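Side-chain contacts in oxalate--CoA ligase (Arabidopsis thaliana, PDB 5IE2), which belongs to the ANL superfamily of AMP-binding enzymes and is modelled here with adenosine-5'-triphosphate bound: residues V260-I263 and H264-I267; S298-E301 and E302-A306. One frame throughout, in Å; residues are numbered along the deposited sequence.

In the fold
Both contacts lie within single helices of the large AMP-binding region, one after the other along the chain: contact 1 in the first two turns of helix 261-273, contact 2 in the last turns of helix 294-304. The helices follow strands 256-259 and 284-287 of one mixed five-stranded sheet and lead on to strands 284-287 and 308-314, making two consecutive beta-alpha-beta units. The contact centres are about 13 Å apart and the helices pack side by side, with His264 CG 3.7 Å from Leu300 CD1 and Ile267 CG2 3.7 Å from Phe304 CZ. Contact 1 sits nearer the bound adenosine-5'-triphosphate: the side chain of Pro261 is about 7 Å from it, that of Leu300 about 12 Å.

Contact 1: V260-I263 and H264-I267; sequences VPTI and HQII
The imidazole of His264 meets Pro261 CA at its edge, near the ring plane, while Val260 O lies obliquely to the ring, 3.5 Å from His264 CD2. CG is anti to the carbonyl carbon (chi1 -72°), which leans the ring back toward the start of the helix. Both ring nitrogens are engaged elsewhere: ND1 is hydrogen-bonded to Tyr257 OH and NE2 to Arg286 O, which together would fix the rotation of the ring. The other flat group, the amide of Gln265, at the end of a chain extended beyond CG, lies beside the first turn and puts OE1 3.4 Å from Thr262 CA and 4.0 Å from Thr262 CG2; Gln265 OE1 accepts a hydrogen bond from Gln438 NE2. Val260 is the N-cap of helix 261-273, the crossover helix of a beta-alpha-beta unit that begins with strand 256-259. Val260 O accepts a hydrogen bond from His264 N at 3.0 Å, nearly straight (170° at the hydrogen). Next along, Gln265 N binds Pro261 O. Thr262 OG1 is hydrogen-bonded to Gly499 O, tying this first turn to the C-terminal part of the chain. Farther on, Ile263 branches two ways: CG2 meets Ile267 CD1 at 3.9 Å, and CD1 approaches Ile266 CD1 at 4.3 Å.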
loop_
_atom_site.group_PDB
_atom_site.type_symbol
_atom_site.label_atom_id
_atom_site.label_comp_id
_atom_site.label_asym_id
_atom_site.label_seq_id
_atom_site.Cartn_x
_atom_site.Cartn_y
_atom_site.Cartn_z
ATOM N N VAL A 260 -1.629 -3.074 6.774
ATOM C CA VAL A 260 -2.201 -4.282 6.135
ATOM C C VAL A 260 -2.551 -5.326 7.236
ATOM O O VAL A 260 -1.997 -5.271 8.357
ATOM C CB VAL A 260 -1.212 -4.886 5.114
ATOM C CG1 VAL A 260 -0.864 -3.814 4.029
ATOM C CG2 VAL A 260 0.088 -5.373 5.850
ATOM N N PRO A 261 -3.426 -6.291 6.936
ATOM C CA PRO A 261 -3.817 -7.242 7.996
ATOM C C PRO A 261 -2.636 -7.942 8.713
ATOM O O PRO A 261 -2.714 -8.110 9.930
ATOM C CB PRO A 261 -4.657 -8.274 7.245
ATOM C CG PRO A 261 -5.380 -7.404 6.182
ATOM C CD PRO A 261 -4.260 -6.442 5.718
ATOM N N THR A 262 -1.560 -8.314 8.027
ATOM C CA THR A 262 -0.489 -9.018 8.754
ATOM C C THR A 262 0.189 -8.090 9.800
ATOM O O THR A 262 0.595 -8.536 10.899
ATOM C CB THR A 262 0.558 -9.597 7.818
ATOM O OG1 THR A 262 1.092 -8.552 6.995
ATOM C CG2 THR A 262 -0.090 -10.705 6.916
ATOM N N ILE A 263 0.271 -6.796 9.477
ATOM C CA ILE A 263 0.829 -5.860 10.450
ATOM C C ILE A 263 -0.148 -5.618 11.609
ATOM O O ILE A 263 0.273 -5.603 12.794
ATOM C CB ILE A 263 1.225 -4.520 9.756
ATOM C CG1 ILE A 263 2.409 -4.728 8.814
ATOM C CG2 ILE A 263 1.531 -3.424 10.797
ATOM C CD1 ILE A 263 3.720 -5.174 9.532
ATOM N N HIS A 264 -1.442 -5.454 11.313
ATOM C CA HIS A 264 -2.427 -5.365 12.391
ATOM C C HIS A 264 -2.328 -6.602 13.331
ATOM O O HIS A 264 -2.447 -6.473 14.547
ATOM C CB HIS A 264 -3.863 -5.280 11.848
ATOM C CG HIS A 264 -4.178 -3.968 11.208
ATOM N ND1 HIS A 264 -4.009 -2.768 11.866
ATOM C CD2 HIS A 264 -4.629 -3.661 9.966
ATOM C CE1 HIS A 264 -4.386 -1.779 11.067
ATOM N NE2 HIS A 264 -4.771 -2.294 9.910
ATOM N N GLN A 265 -2.121 -7.788 12.759
ATOM C CA GLN A 265 -1.990 -9.008 13.606
ATOM C C GLN A 265 -0.761 -8.932 14.508
ATOM O O GLN A 265 -0.829 -9.349 15.690
ATOM C CB GLN A 265 -1.929 -10.267 12.747
ATOM C CG GLN A 265 -3.314 -10.632 12.149
ATOM C CD GLN A 265 -3.206 -11.671 11.051
ATOM O OE1 GLN A 265 -2.664 -11.391 9.963
ATOM N NE2 GLN A 265 -3.715 -12.901 11.322
ATOM N N ILE A 266 0.347 -8.442 13.971
ATOM C CA ILE A 266 1.537 -8.255 14.840
ATOM C C ILE A 266 1.293 -7.253 15.990
ATOM O O ILE A 266 1.729 -7.479 17.148
ATOM C CB ILE A 266 2.757 -7.805 13.987
ATOM C CG1 ILE A 266 3.119 -8.955 13.057
ATOM C CG2 ILE A 266 3.947 -7.365 14.878
ATOM C CD1 ILE A 266 4.162 -8.656 12.024
ATOM N N ILE A 267 0.589 -6.156 15.685
ATOM C CA ILE A 267 0.233 -5.136 16.687
ATOM C C ILE A 267 -0.691 -5.737 17.740
ATOM O O ILE A 267 -0.563 -5.462 18.944
ATOM C CB ILE A 267 -0.436 -3.948 15.998
ATOM C CG1 ILE A 267 0.619 -3.202 15.148
ATOM C CG2 ILE A 267 -1.149 -3.005 17.009
ATOM C CD1 ILE A 267 -0.037 -2.135 14.150
#

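Contact 2: S298-E301 and E302-A306; sequences SRLE and EAFGA
Leu300 and Phe304, one helical turn apart, slant across each other: the leucine CD2 methyl comes in at the edge of the phenyl ring, in its plane, and stands 3.8 Å from Phe304 CE2. A chi1 of -52° sets the ring opposite the carbonyl carbon of Phe304 and turns it back along the helix. One face of that ring takes the methyl of Ala303, whose CB stands 3.7 Å above the plane, over the ring centre. His271 and Tyr279 make edge-to-face contacts with the same phenyl group, and the ring of Trp246 also meets it. The side chain of Glu301 runs away from this apolar cluster. Extended beyond CG, it passes the turn that follows the helix, with CG 3.4 Å from Ala306 O, and its OE2 is hydrogen-bonded to both Val308 N and His332 NE2. Here helix 294-304, the connecting helix of a beta-alpha-beta unit, runs out into strand 308-314. Gly305 is the first residue to leave helical geometry, with phi 71°. Its N still binds Glu301 O at 2.9 Å, but the bond is bent (137° at the hydrogen) and the donor stands above the carbonyl plane. Gly305 CA adds a C-H...O contact to that oxygen. A water then bridges the end of the helix, donating to Leu300 O at 2.7 Å and accepting from Ala306 N at 2.8 Å. Leu300 O also accepts from Phe304 N, so this carbonyl in the last turn is held by two donors.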
loop_
_atom_site.group_PDB
_atom_site.type_symbol
_atom_site.label_atom_id
_atom_site.label_comp_id
_atom_site.label_asym_id
_atom_site.label_seq_id
_atom_site.Cartn_x
_atom_site.Cartn_y
_atom_site.Cartn_z
ATOM N N SER A 298 -12.808 -7.205 14.737
ATOM C CA SER A 298 -13.329 -7.249 16.119
ATOM C C SER A 298 -12.236 -7.092 17.124
ATOM O O SER A 298 -12.371 -6.342 18.115
ATOM C CB SER A 298 -14.037 -8.590 16.407
ATOM O OG SER A 298 -15.207 -8.615 15.647
ATOM N N ARG A 299 -11.182 -7.864 16.936
ATOM C CA ARG A 299 -10.080 -7.796 17.910
ATOM C C ARG A 299 -9.459 -6.410 17.983
ATOM O O ARG A 299 -9.100 -5.954 19.067
ATOM C CB ARG A 299 -8.995 -8.820 17.590
ATOM C CG ARG A 299 -9.447 -10.245 17.873
ATOM C CD ARG A 299 -8.426 -11.278 17.427
ATOM N NE ARG A 299 -9.015 -12.648 17.533
ATOM C CZ ARG A 299 -8.482 -13.733 16.983
ATOM N NH1 ARG A 299 -7.320 -13.635 16.361
ATOM N NH2 ARG A 299 -9.117 -14.905 17.041
ATOM N N LEU A 300 -9.323 -5.733 16.828
ATOM C CA LEU A 300 -8.762 -4.400 16.839
ATOM C C LEU A 300 -9.680 -3.391 17.530
ATOM O O LEU A 300 -9.180 -2.526 18.272
ATOM C CB LEU A 300 -8.469 -3.934 15.386
ATOM C CG LEU A 300 -7.277 -4.515 14.630
ATOM C CD1 LEU A 300 -7.380 -4.186 13.086
ATOM C CD2 LEU A 300 -5.929 -3.957 15.193
ATOM N N GLU A 301 -10.992 -3.438 17.241
ATOM C CA GLU A 301 -11.911 -2.477 17.867
ATOM C C GLU A 301 -11.919 -2.746 19.385
ATOM O O GLU A 301 -11.967 -1.801 20.170
ATOM C CB GLU A 301 -13.334 -2.568 17.297
ATOM C CG GLU A 301 -13.331 -2.154 15.825
ATOM C CD GLU A 301 -14.708 -1.925 15.246
ATOM O OE1 GLU A 301 -15.698 -2.487 15.798
ATOM O OE2 GLU A 301 -14.771 -1.209 14.206
ATOM N N GLU A 302 -11.835 -4.019 19.793
ATOM C CA GLU A 302 -11.852 -4.307 21.239
ATOM C C GLU A 302 -10.570 -3.870 21.937
ATOM O O GLU A 302 -10.589 -3.372 23.075
ATOM C CB GLU A 302 -12.058 -5.801 21.477
ATOM C CG GLU A 302 -12.154 -6.156 22.959
ATOM C CD GLU A 302 -13.394 -5.533 23.594
ATOM O OE1 GLU A 302 -14.510 -5.807 23.092
ATOM O OE2 GLU A 302 -13.251 -4.744 24.563
ATOM N N ALA A 303 -9.442 -4.082 21.275
ATOM C CA ALA A 303 -8.144 -3.765 21.870
ATOM C C ALA A 303 -7.955 -2.266 21.979
ATOM O O ALA A 303 -7.485 -1.789 23.015
ATOM C CB ALA A 303 -7.023 -4.353 21.052
ATOM N N PHE A 304 -8.272 -1.509 20.912
ATOM C CA PHE A 304 -7.869 -0.090 20.880
ATOM C C PHE A 304 -8.987 0.937 20.862
ATOM O O PHE A 304 -8.719 2.142 20.903
ATOM C CB PHE A 304 -6.950 0.129 19.667
ATOM C CG PHE A 304 -5.814 -0.851 19.627
ATOM C CD1 PHE A 304 -4.985 -1.037 20.763
ATOM C CD2 PHE A 304 -5.616 -1.660 18.522
ATOM C CE1 PHE A 304 -3.945 -1.951 20.742
ATOM C CE2 PHE A 304 -4.578 -2.571 18.460
ATOM C CZ PHE A 304 -3.733 -2.761 19.600
ATOM N N GLY A 305 -10.225 0.478 20.769
ATOM C CA GLY A 305 -11.402 1.287 20.980
ATOM C C GLY A 305 -11.686 2.300 19.884
ATOM O O GLY A 305 -12.320 3.316 20.150
ATOM N N ALA A 306 -11.204 2.040 18.663
ATOM C CA ALA A 306 -11.478 2.938 17.539
ATOM C C ALA A 306 -12.168 2.153 16.425
ATOM O O ALA A 306 -11.925 0.954 16.292
ATOM C CB ALA A 306 -10.184 3.569 17.016
HETATM O O HOH W 1 -9.615 0.025 17.496
#